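Local coordinates for protein succinate dehydrogenase subunit A (Mycolicibacterium smegmatis, PDB 7D6V) that serves as the FAD-carrying subunit of the succinate dehydrogenase Sdh1, probably oxidising succinate to fumarate and passing the electrons on toward quinone, at residues 212-217 against 224-229; 106-111 against 128-133; 78-83 against 616-621. One frame throughout, in Å; residues are numbered along the deposited sequence.

Contact 1. Residues 212-217 against 224-229. With FAD (flavin-adenine dinucleotide), chain D.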
loop_
_atom_site.group_PDB
_atom_site.type_symbol
_atom_site.label_atom_id
_atom_site.label_comp_id
_atom_site.label_asym_id
_atom_site.label_seq_id
_atom_site.Cartn_x
_atom_site.Cartn_y
_atom_site.Cartn_z
ATOM N N ILE A 212 -13.385 -8.129 -14.476
ATOM C CA ILE A 212 -13.463 -9.505 -14.962
ATOM C C ILE A 212 -12.102 -10.009 -15.429
ATOM O O ILE A 212 -12.020 -10.925 -16.252
ATOM C CB ILE A 212 -14.487 -9.616 -16.106
ATOM C CG1 ILE A 212 -14.037 -8.772 -17.301
ATOM C CG2 ILE A 212 -15.861 -9.172 -15.646
ATOM C CD1 ILE A 212 -14.472 -9.318 -18.634
ATOM N N GLY A 213 -11.023 -9.434 -14.898
ATOM C CA GLY A 213 -9.716 -9.623 -15.503
ATOM C C GLY A 213 -9.089 -10.988 -15.301
ATOM O O GLY A 213 -8.117 -11.311 -15.989
ATOM N N LYS A 214 -9.614 -11.799 -14.385
ATOM C CA LYS A 214 -9.034 -13.117 -14.150
ATOM C C LYS A 214 -9.440 -14.144 -15.195
ATOM O O LYS A 214 -8.996 -15.293 -15.113
ATOM C CB LYS A 214 -9.402 -13.631 -12.757
ATOM C CG LYS A 214 -8.726 -12.880 -11.633
ATOM C CD LYS A 214 -7.282 -12.557 -11.985
ATOM C CE LYS A 214 -6.316 -13.533 -11.344
ATOM N NZ LYS A 214 -4.922 -13.013 -11.359
ATOM N N SER A 215 -10.273 -13.772 -16.162
ATOM C CA SER A 215 -10.594 -14.664 -17.265
ATOM C C SER A 215 -9.522 -14.673 -18.344
ATOM O O SER A 215 -9.612 -15.476 -19.276
ATOM C CB SER A 215 -11.934 -14.272 -17.886
ATOM O OG SER A 215 -12.953 -14.213 -16.907
ATOM N N PHE A 216 -8.519 -13.808 -18.241
ATOM C CA PHE A 216 -7.494 -13.650 -19.259
ATOM C C PHE A 216 -6.138 -14.048 -18.695
ATOM O O PHE A 216 -5.852 -13.837 -17.514
ATOM C CB PHE A 216 -7.447 -12.208 -19.772
ATOM C CG PHE A 216 -8.607 -11.845 -20.645
ATOM C CD1 PHE A 216 -9.825 -11.498 -20.088
ATOM C CD2 PHE A 216 -8.486 -11.855 -22.020
ATOM C CE1 PHE A 216 -10.896 -11.172 -20.884
ATOM C CE2 PHE A 216 -9.556 -11.528 -22.820
ATOM C CZ PHE A 216 -10.761 -11.187 -22.253
ATOM N N LYS A 217 -5.305 -14.631 -19.559
ATOM C CA LYS A 217 -4.008 -15.130 -19.116
ATOM C C LYS A 217 -3.103 -13.997 -18.654
ATOM O O LYS A 217 -2.434 -14.111 -17.621
ATOM C CB LYS A 217 -3.343 -15.925 -20.237
ATOM C CG LYS A 217 -2.070 -16.625 -19.823
ATOM C CD LYS A 217 -1.501 -17.438 -20.965
ATOM C CE LYS A 217 -0.210 -18.120 -20.565
ATOM N NZ LYS A 217 0.269 -19.044 -21.625
ATOM N N GLU A 224 -9.414 -11.069 -7.004
ATOM C CA GLU A 224 -10.851 -10.996 -6.794
ATOM C C GLU A 224 -11.635 -10.622 -8.046
ATOM O O GLU A 224 -12.869 -10.609 -8.002
ATOM C CB GLU A 224 -11.158 -9.994 -5.679
ATOM C CG GLU A 224 -10.835 -8.555 -6.039
ATOM C CD GLU A 224 -10.702 -7.664 -4.822
ATOM O OE1 GLU A 224 -10.490 -6.448 -4.994
ATOM O OE2 GLU A 224 -10.807 -8.182 -3.691
ATOM N N TYR A 225 -10.965 -10.330 -9.160
ATOM C CA TYR A 225 -11.647 -9.891 -10.379
ATOM C C TYR A 225 -12.053 -11.104 -11.216
ATOM O O TYR A 225 -11.573 -11.331 -12.326
ATOM C CB TYR A 225 -10.760 -8.940 -11.170
ATOM C CG TYR A 225 -10.949 -7.489 -10.807
ATOM C CD1 TYR A 225 -11.399 -7.123 -9.549
ATOM C CD2 TYR A 225 -10.677 -6.485 -11.722
ATOM C CE1 TYR A 225 -11.571 -5.801 -9.213
ATOM C CE2 TYR A 225 -10.847 -5.160 -11.394
ATOM C CZ TYR A 225 -11.294 -4.822 -10.140
ATOM O OH TYR A 225 -11.467 -3.499 -9.810
ATOM N N THR A 226 -12.979 -11.883 -10.663
ATOM C CA THR A 226 -13.452 -13.101 -11.303
ATOM C C THR A 226 -14.786 -12.918 -12.011
ATOM O O THR A 226 -15.448 -13.911 -12.329
ATOM C CB THR A 226 -13.561 -14.234 -10.281
ATOM O OG1 THR A 226 -14.542 -13.897 -9.293
ATOM C CG2 THR A 226 -12.226 -14.475 -9.605
ATOM N N GLY A 227 -15.197 -11.682 -12.266
ATOM C CA GLY A 227 -16.457 -11.443 -12.931
ATOM C C GLY A 227 -17.678 -11.579 -12.056
ATOM O O GLY A 227 -18.795 -11.607 -12.582
ATOM N N ASP A 228 -17.503 -11.680 -10.743
ATOM C CA ASP A 228 -18.641 -11.674 -9.839
ATOM C C ASP A 228 -19.346 -10.328 -9.917
ATOM O O ASP A 228 -18.741 -9.301 -10.238
ATOM C CB ASP A 228 -18.187 -11.947 -8.408
ATOM C CG ASP A 228 -17.582 -13.321 -8.241
ATOM O OD1 ASP A 228 -17.965 -14.237 -8.995
ATOM O OD2 ASP A 228 -16.720 -13.486 -7.357
ATOM N N GLY A 229 -20.637 -10.332 -9.626
ATOM C CA GLY A 229 -21.410 -9.123 -9.793
ATOM C C GLY A 229 -22.044 -9.079 -11.162
ATOM O O GLY A 229 -23.268 -9.011 -11.270
HETATM P PA FAD D . -12.804 -2.610 -6.453
HETATM O O1A FAD D . -12.541 -1.670 -5.336
HETATM O O2A FAD D . -11.706 -2.962 -7.380
HETATM O O5B FAD D . -13.297 -3.982 -5.801
HETATM C C5B FAD D . -14.656 -4.371 -5.717
HETATM C C4B FAD D . -14.930 -4.999 -4.361
HETATM O O4B FAD D . -15.943 -5.992 -4.471
HETATM C C3B FAD D . -13.742 -5.702 -3.750
HETATM O O3B FAD D . -13.707 -5.349 -2.376
HETATM C C2B FAD D . -14.075 -7.168 -3.852
HETATM O O2B FAD D . -13.495 -7.938 -2.807
HETATM C C1B FAD D . -15.570 -7.147 -3.736
HETATM N N9A FAD D . -16.168 -8.356 -4.324
HETATM C C8A FAD D . -16.024 -8.786 -5.576
HETATM N N7A FAD D . -16.714 -9.924 -5.772
HETATM C C5A FAD D . -17.313 -10.236 -4.619
HETATM C C6A FAD D . -18.192 -11.306 -4.125
HETATM N N6A FAD D . -18.588 -12.310 -4.924
HETATM N N1A FAD D . -18.588 -11.251 -2.849
HETATM C C2A FAD D . -18.219 -10.263 -2.030
HETATM N N3A FAD D . -17.425 -9.265 -2.410
HETATM C C4A FAD D . -16.950 -9.197 -3.668
HETATM N N1 FAD D . -8.268 3.973 -12.802
HETATM C C2 FAD D . -7.920 5.274 -12.847
HETATM O O2 FAD D . -8.806 6.116 -13.015
HETATM N N3 FAD D . -6.663 5.700 -12.720
HETATM C C4 FAD D . -5.653 4.859 -12.543
HETATM O O4 FAD D . -4.494 5.278 -12.426
HETATM C C4X FAD D . -5.936 3.416 -12.483
HETATM N N5 FAD D . -4.961 2.511 -12.304
HETATM C C5X FAD D . -5.255 1.203 -12.250
HETATM C C6 FAD D . -4.237 0.283 -12.061
HETATM C C7 FAD D . -4.529 -1.066 -12.008
HETATM C C7M FAD D . -3.435 -2.072 -11.807
HETATM C C8 FAD D . -5.925 -1.524 -12.151
HETATM C C8M FAD D . -6.243 -2.989 -12.093
HETATM C C9 FAD D . -6.947 -0.612 -12.336
HETATM C C9A FAD D . -6.655 0.736 -12.391
HETATM N N10 FAD D . -7.685 1.660 -12.581
HETATM C C10 FAD D . -7.345 3.015 -12.627
HETATM C "C1'" FAD D . -9.073 1.230 -12.709
HETATM C "C2'" FAD D . -9.808 1.500 -11.401
HETATM O "O2'" FAD D . -8.940 1.273 -10.293
HETATM C "C3'" FAD D . -11.008 0.589 -11.212
HETATM O "O3'" FAD D . -11.965 0.886 -12.220
HETATM C "C4'" FAD D . -11.646 0.819 -9.852
HETATM O "O4'" FAD D . -10.710 0.519 -8.827
HETATM C "C5'" FAD D . -12.874 -0.043 -9.634
HETATM O "O5'" FAD D . -13.255 0.098 -8.274
HETATM P P FAD D . -14.529 -0.630 -7.651
HETATM O O1P FAD D . -14.831 0.048 -6.362
HETATM O O2P FAD D . -15.602 -0.719 -8.677
HETATM O O3P FAD D . -14.039 -2.133 -7.357
#
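Lys-214 and Tyr-225 are joined by backbone, while Glu-224, Tyr-225 and Asp-228 of the same loop turn their side chains to the cofactor. Glu-224 sends a chain extended beyond CG to the adenosine ribose of FAD, where its OE2 accepts a hydrogen bond from O2B (2.8 Å); Ser-40 also bonds to this oxygen. Tyr-225 is the centre of an inverse gamma turn. Its carbonyl O accepts a hydrogen bond from the amide N of Lys-214 at 2.9 Å. The Lys-214 side chain starts beside the same oxygen, with CG next to its own backbone N (chi1 -70°), before its end leads away. The Tyr-225 side chain leads away from this bond, and its phenol reaches the diphosphate: OH donates to O2A of FAD, which lies at the ring edge and in its plane. The ring of His-46 meets the tyrosine ring. Thr-226 adds a light apolar touch, its CG2 lying 4.3 Å from CB of Lys-214. At Gly-227, CA packs against CG2 of Ile-212 at 3.6 Å, and its phi is positive (78°), a conformation glycine adopts readily. Asp-228 then offers OD2 to N6A of the adenine in a weak hydrogen bond of 3.3 Å, while Lys-39 forms a salt bridge with the same oxygen. Gly-229 is the N-cap of helix 230-236. Ribose, diphosphate and adenine are thus read by three residues of one short loop, with the bond between Lys-214 and Tyr-225 tying its backbone to the 3-10 turn at 213-215; the nearby Lys-39 would be expected to favour an ionised Asp-228.

Contact 2. Residues 106-111 against 128-133; sequences ALFDRT and RLAHVG
The backbones of Phe-108 and Val-132 approach to 4.8 Å between CA atoms, and next to this point the amide N of Asp-109 donates a nearly straight hydrogen bond of 3.0 Å to the carbonyl O of His-131. Asp-109 answers with its side chain. Its CG sits beside its own backbone N (chi1 -73°), and OD1 accepts a hydrogen bond from the amide N of Gly-133 at 3.2 Å, the donor lying above the carboxylate plane by 35°. One residue therefore grips the chain before and after Val-132, donating from the main chain and accepting through the carboxylate. The imidazole of His-131 crosses this carboxylate at about a right angle, the two planes turned 78° apart, and CE1 comes within 3.2 Å of OD1; the two side chains make a packing contact, since the angle at ND1 is too poor for a hydrogen bond. Val-132 packs alongside, its CG2 3.6 Å from the carbonyl O of Leu-107 and close to OD2 of Asp-109. Phe-108 points its ring edge at the carbonyl of His-131, while CD1 touches CB of Ala-130 at 4.2 Å. Both Leu-107 O and, weakly, Asp-109 OD2 accept from Gln-140 of the iron-sulfur subunit, placing the contact at the boundary between the two chains. Within the flavoprotein, strand 129-130 is the middle member of a small antiparallel sheet, between strands 54-55 and 118-119, with a classic beta bulge where Arg-128 and Leu-129 face Arg-119. The 106-111 loop, which follows helix 84-102, bonds to His-131 and Gly-133 on the way from this strand to helix 136-159, whose Glu-139 packs on Val-132.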
loop_
_atom_site.group_PDB
_atom_site.type_symbol
_atom_site.label_atom_id
_atom_site.label_comp_id
_atom_site.label_asym_id
_atom_site.label_seq_id
_atom_site.Cartn_x
_atom_site.Cartn_y
_atom_site.Cartn_z
ATOM N N ALA A 106 -8.523 13.110 3.820
ATOM C CA ALA A 106 -7.616 12.873 2.707
ATOM C C ALA A 106 -6.624 14.019 2.563
ATOM O O ALA A 106 -6.972 15.190 2.737
ATOM C CB ALA A 106 -8.399 12.697 1.408
ATOM N N LEU A 107 -5.380 13.675 2.242
ATOM C CA LEU A 107 -4.308 14.650 2.051
ATOM C C LEU A 107 -3.733 14.478 0.649
ATOM O O LEU A 107 -2.886 13.610 0.423
ATOM C CB LEU A 107 -3.224 14.487 3.111
ATOM C CG LEU A 107 -3.584 14.864 4.545
ATOM C CD1 LEU A 107 -2.478 14.443 5.480
ATOM C CD2 LEU A 107 -3.835 16.350 4.659
ATOM N N PHE A 108 -4.193 15.301 -0.287
ATOM C CA PHE A 108 -3.625 15.326 -1.624
ATOM C C PHE A 108 -2.385 16.214 -1.655
ATOM O O PHE A 108 -2.026 16.864 -0.671
ATOM C CB PHE A 108 -4.650 15.836 -2.636
ATOM C CG PHE A 108 -5.837 14.940 -2.809
ATOM C CD1 PHE A 108 -5.816 13.915 -3.737
ATOM C CD2 PHE A 108 -6.978 15.128 -2.053
ATOM C CE1 PHE A 108 -6.907 13.093 -3.903
ATOM C CE2 PHE A 108 -8.074 14.308 -2.215
ATOM C CZ PHE A 108 -8.039 13.289 -3.141
ATOM N N ASP A 109 -1.721 16.232 -2.805
ATOM C CA ASP A 109 -0.678 17.218 -3.036
ATOM C C ASP A 109 -1.301 18.599 -3.178
ATOM O O ASP A 109 -2.454 18.744 -3.590
ATOM C CB ASP A 109 0.130 16.866 -4.283
ATOM C CG ASP A 109 1.047 15.684 -4.067
ATOM O OD1 ASP A 109 1.363 14.988 -5.052
ATOM O OD2 ASP A 109 1.452 15.446 -2.912
ATOM N N ARG A 110 -0.534 19.623 -2.824
ATOM C CA ARG A 110 -1.055 20.977 -2.736
ATOM C C ARG A 110 -0.414 21.879 -3.778
ATOM O O ARG A 110 0.694 21.623 -4.254
ATOM C CB ARG A 110 -0.828 21.566 -1.339
ATOM C CG ARG A 110 -1.040 20.592 -0.198
ATOM C CD ARG A 110 -2.452 20.033 -0.184
ATOM N NE ARG A 110 -3.466 21.068 -0.021
ATOM C CZ ARG A 110 -4.772 20.838 -0.066
ATOM N NH1 ARG A 110 -5.219 19.611 -0.271
ATOM N NH2 ARG A 110 -5.631 21.832 0.092
ATOM N N THR A 111 -1.136 22.938 -4.136
ATOM C CA THR A 111 -0.607 23.997 -4.977
ATOM C C THR A 111 -0.022 25.107 -4.105
ATOM O O THR A 111 0.011 25.016 -2.876
ATOM C CB THR A 111 -1.693 24.545 -5.902
ATOM O OG1 THR A 111 -2.663 25.265 -5.134
ATOM C CG2 THR A 111 -2.380 23.422 -6.640
ATOM N N ARG A 128 -6.528 18.103 -14.626
ATOM C CA ARG A 128 -7.720 17.743 -13.871
ATOM C C ARG A 128 -7.488 16.724 -12.773
ATOM O O ARG A 128 -8.330 16.623 -11.874
ATOM C CB ARG A 128 -8.795 17.177 -14.809
ATOM C CG ARG A 128 -9.670 18.206 -15.457
ATOM C CD ARG A 128 -10.966 17.585 -15.913
ATOM N NE ARG A 128 -10.903 17.136 -17.298
ATOM C CZ ARG A 128 -11.052 17.928 -18.351
ATOM N NH1 ARG A 128 -11.266 19.222 -18.196
ATOM N NH2 ARG A 128 -10.983 17.422 -19.567
ATOM N N LEU A 129 -6.398 15.968 -12.807
ATOM C CA LEU A 129 -6.264 14.764 -11.993
ATOM C C LEU A 129 -5.707 15.134 -10.626
ATOM O O LEU A 129 -4.516 15.413 -10.481
ATOM C CB LEU A 129 -5.387 13.739 -12.701
ATOM C CG LEU A 129 -6.122 12.736 -13.593
ATOM C CD1 LEU A 129 -6.713 13.417 -14.812
ATOM C CD2 LEU A 129 -5.195 11.615 -14.010
ATOM N N ALA A 130 -6.575 15.134 -9.616
ATOM C CA ALA A 130 -6.126 15.288 -8.241
ATOM C C ALA A 130 -5.333 14.059 -7.823
ATOM O O ALA A 130 -5.790 12.928 -7.998
ATOM C CB ALA A 130 -7.321 15.490 -7.314
ATOM N N HIS A 131 -4.151 14.279 -7.257
ATOM C CA HIS A 131 -3.207 13.196 -7.036
ATOM C C HIS A 131 -2.445 13.417 -5.739
ATOM O O HIS A 131 -2.400 14.522 -5.196
ATOM C CB HIS A 131 -2.213 13.089 -8.195
ATOM C CG HIS A 131 -1.316 14.278 -8.318
ATOM N ND1 HIS A 131 -0.017 14.281 -7.860
ATOM C CD2 HIS A 131 -1.542 15.516 -8.813
ATOM C CE1 HIS A 131 0.524 15.464 -8.084
ATOM N NE2 HIS A 131 -0.381 16.232 -8.662
ATOM N N VAL A 132 -1.858 12.331 -5.244
ATOM C CA VAL A 132 -0.837 12.370 -4.202
ATOM C C VAL A 132 0.226 11.335 -4.568
ATOM O O VAL A 132 -0.056 10.132 -4.597
ATOM C CB VAL A 132 -1.410 12.136 -2.791
ATOM C CG1 VAL A 132 -2.059 10.762 -2.634
ATOM C CG2 VAL A 132 -0.322 12.315 -1.751
ATOM N N GLY A 133 1.429 11.803 -4.892
ATOM C CA GLY A 133 2.462 10.909 -5.388
ATOM C C GLY A 133 1.955 10.121 -6.573
ATOM O O GLY A 133 1.296 10.659 -7.467
#

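Contact 3. Residues 78-83 against 616-621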
loop_
_atom_site.group_PDB
_atom_site.type_symbol
_atom_site.label_atom_id
_atom_site.label_comp_id
_atom_site.label_asym_id
_atom_site.label_seq_id
_atom_site.Cartn_x
_atom_site.Cartn_y
_atom_site.Cartn_z
ATOM N N GLY A 78 -14.296 7.612 -25.991
ATOM C CA GLY A 78 -15.459 6.767 -25.835
ATOM C C GLY A 78 -16.255 6.788 -27.118
ATOM O O GLY A 78 -17.200 6.015 -27.294
ATOM N N LYS A 79 -15.865 7.690 -28.019
ATOM C CA LYS A 79 -16.350 7.719 -29.398
ATOM C C LYS A 79 -17.857 7.926 -29.470
ATOM O O LYS A 79 -18.520 7.415 -30.374
ATOM C CB LYS A 79 -15.941 6.453 -30.154
ATOM C CG LYS A 79 -14.569 6.545 -30.800
ATOM C CD LYS A 79 -13.465 6.574 -29.764
ATOM C CE LYS A 79 -12.109 6.766 -30.405
ATOM N NZ LYS A 79 -11.062 7.016 -29.381
ATOM N N PHE A 80 -18.396 8.676 -28.512
ATOM C CA PHE A 80 -19.804 9.057 -28.461
ATOM C C PHE A 80 -20.728 7.853 -28.334
ATOM O O PHE A 80 -21.915 7.935 -28.660
ATOM C CB PHE A 80 -20.181 9.917 -29.672
ATOM C CG PHE A 80 -19.460 11.231 -29.714
ATOM C CD1 PHE A 80 -18.257 11.354 -30.383
ATOM C CD2 PHE A 80 -19.971 12.337 -29.061
ATOM C CE1 PHE A 80 -17.588 12.554 -30.413
ATOM C CE2 PHE A 80 -19.305 13.542 -29.088
ATOM C CZ PHE A 80 -18.114 13.651 -29.766
ATOM N N LEU A 81 -20.200 6.736 -27.847
ATOM C CA LEU A 81 -21.012 5.597 -27.452
ATOM C C LEU A 81 -21.434 5.688 -25.992
ATOM O O LEU A 81 -22.232 4.866 -25.534
ATOM C CB LEU A 81 -20.231 4.299 -27.695
ATOM C CG LEU A 81 -20.943 2.954 -27.552
ATOM C CD1 LEU A 81 -21.983 2.778 -28.643
ATOM C CD2 LEU A 81 -19.956 1.826 -27.559
ATOM N N ASN A 82 -20.933 6.691 -25.274
ATOM C CA ASN A 82 -21.179 6.842 -23.847
ATOM C C ASN A 82 -22.661 7.033 -23.560
ATOM O O ASN A 82 -23.428 7.500 -24.404
ATOM C CB ASN A 82 -20.420 8.057 -23.317
ATOM C CG ASN A 82 -18.948 8.015 -23.638
ATOM O OD1 ASN A 82 -18.513 8.555 -24.649
ATOM N ND2 ASN A 82 -18.166 7.431 -22.750
ATOM N N ASN A 83 -23.061 6.670 -22.344
ATOM C CA ASN A 83 -24.312 7.169 -21.790
ATOM C C ASN A 83 -24.122 8.645 -21.472
ATOM O O ASN A 83 -23.396 8.997 -20.539
ATOM C CB ASN A 83 -24.706 6.381 -20.544
ATOM C CG ASN A 83 -26.179 6.512 -20.213
ATOM O OD1 ASN A 83 -26.778 7.568 -20.398
ATOM N ND2 ASN A 83 -26.772 5.434 -19.723
ATOM N N SER A 616 -18.657 19.606 -37.610
ATOM C CA SER A 616 -17.514 18.939 -38.224
ATOM C C SER A 616 -17.069 17.737 -37.402
ATOM O O SER A 616 -16.743 16.682 -37.958
ATOM C CB SER A 616 -16.362 19.928 -38.399
ATOM O OG SER A 616 -15.978 20.491 -37.156
ATOM N N GLU A 617 -17.045 17.876 -36.077
ATOM C CA GLU A 617 -16.625 16.764 -35.233
ATOM C C GLU A 617 -17.722 15.715 -35.102
ATOM O O GLU A 617 -17.440 14.513 -35.078
ATOM C CB GLU A 617 -16.214 17.282 -33.859
ATOM C CG GLU A 617 -15.956 16.192 -32.847
ATOM C CD GLU A 617 -15.658 16.742 -31.474
ATOM O OE1 GLU A 617 -15.984 17.918 -31.217
ATOM O OE2 GLU A 617 -15.091 16.000 -30.654
ATOM N N LEU A 618 -18.980 16.147 -35.014
ATOM C CA LEU A 618 -20.074 15.206 -34.823
ATOM C C LEU A 618 -20.419 14.446 -36.096
ATOM O O LEU A 618 -21.065 13.397 -36.018
ATOM C CB LEU A 618 -21.309 15.936 -34.304
ATOM C CG LEU A 618 -21.203 16.517 -32.894
ATOM C CD1 LEU A 618 -22.396 17.406 -32.590
ATOM C CD2 LEU A 618 -21.081 15.409 -31.866
ATOM N N GLU A 619 -20.010 14.949 -37.260
ATOM C CA GLU A 619 -20.286 14.269 -38.515
ATOM C C GLU A 619 -19.378 13.071 -38.739
ATOM O O GLU A 619 -19.598 12.314 -39.688
ATOM C CB GLU A 619 -20.159 15.251 -39.676
ATOM C CG GLU A 619 -21.429 16.029 -39.951
ATOM C CD GLU A 619 -21.353 16.843 -41.219
ATOM O OE1 GLU A 619 -20.229 17.155 -41.660
ATOM O OE2 GLU A 619 -22.420 17.171 -41.777
ATOM N N LYS A 620 -18.369 12.887 -37.895
ATOM C CA LYS A 620 -17.508 11.721 -37.955
ATOM C C LYS A 620 -18.017 10.565 -37.105
ATOM O O LYS A 620 -17.440 9.475 -37.163
ATOM C CB LYS A 620 -16.094 12.098 -37.509
ATOM C CG LYS A 620 -15.603 13.413 -38.080
ATOM C CD LYS A 620 -14.162 13.678 -37.695
ATOM C CE LYS A 620 -14.005 13.746 -36.190
ATOM N NZ LYS A 620 -12.775 14.481 -35.793
ATOM N N TYR A 621 -19.077 10.773 -36.324
ATOM C CA TYR A 621 -19.548 9.757 -35.393
ATOM C C TYR A 621 -21.046 9.516 -35.519
ATOM O O TYR A 621 -21.534 8.434 -35.185
ATOM C CB TYR A 621 -19.211 10.158 -33.958
ATOM C CG TYR A 621 -17.735 10.302 -33.683
ATOM C CD1 TYR A 621 -16.985 9.226 -33.235
ATOM C CD2 TYR A 621 -17.091 11.517 -33.863
ATOM C CE1 TYR A 621 -15.641 9.352 -32.978
ATOM C CE2 TYR A 621 -15.746 11.652 -33.609
ATOM C CZ TYR A 621 -15.026 10.567 -33.166
ATOM O OH TYR A 621 -13.683 10.696 -32.911
#
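Phe-80 meets Tyr-621 from the tip of a type I' beta turn, an uncommon turn whose two central residues, Lys-79 and Phe-80, both have positive phi. The side chains cross at about a right angle, and the ring planes stand 52° apart, neither stacked nor edge-to-face, with their centroids separated by 4.8 Å. CD1 of Phe-80 lies over one face of the tyrosine ring, offset toward the rim, at 3.5 Å from CG. Lys-79 reaches the same ring at its edge, its CG 3.7 Å from CE1. The helix supplies two more neighbours: CD2 of Leu-618 packs on CE2 of Phe-80 at 3.8 Å, and OE2 of Glu-617 lies near the plane at the edge, beside CZ, the carboxylate turned 85° to the ring. That carboxylate is chiefly engaged with Arg-76, to which OE2 forms a salt bridge. The contact is otherwise apolar, and the ring of Phe-613 adds an edge-to-face partner to Phe-80. Lys-79 is also the C-prime residue of the Schellman motif ending helix 67-76, and Asn-83 is the N-cap of helix 84-102; the 616-621 segment, helix and following residues together, packs on the link between these two helices.

The three contacts lie at well-separated points of one flavoprotein subunit, their centres 30 to 31 Å apart. Contact 1 handles the adenosine and diphosphate portion of FAD directly. Contact 2 stands back from the cofactor, with the His-131 side chain about 9 Å from it, and borders the iron-sulfur subunit. Contact 3 brings the C-terminal part of the chain back to a loop 533 residues earlier, so that contacts 1 and 2 fall between its segments in sequence. Nearest atoms of contacts 2 and 3 are about 12 Å apart, yet helix 67-76 connects them: Asp-73 pairs with Arg-128, and Arg-76 with Glu-617.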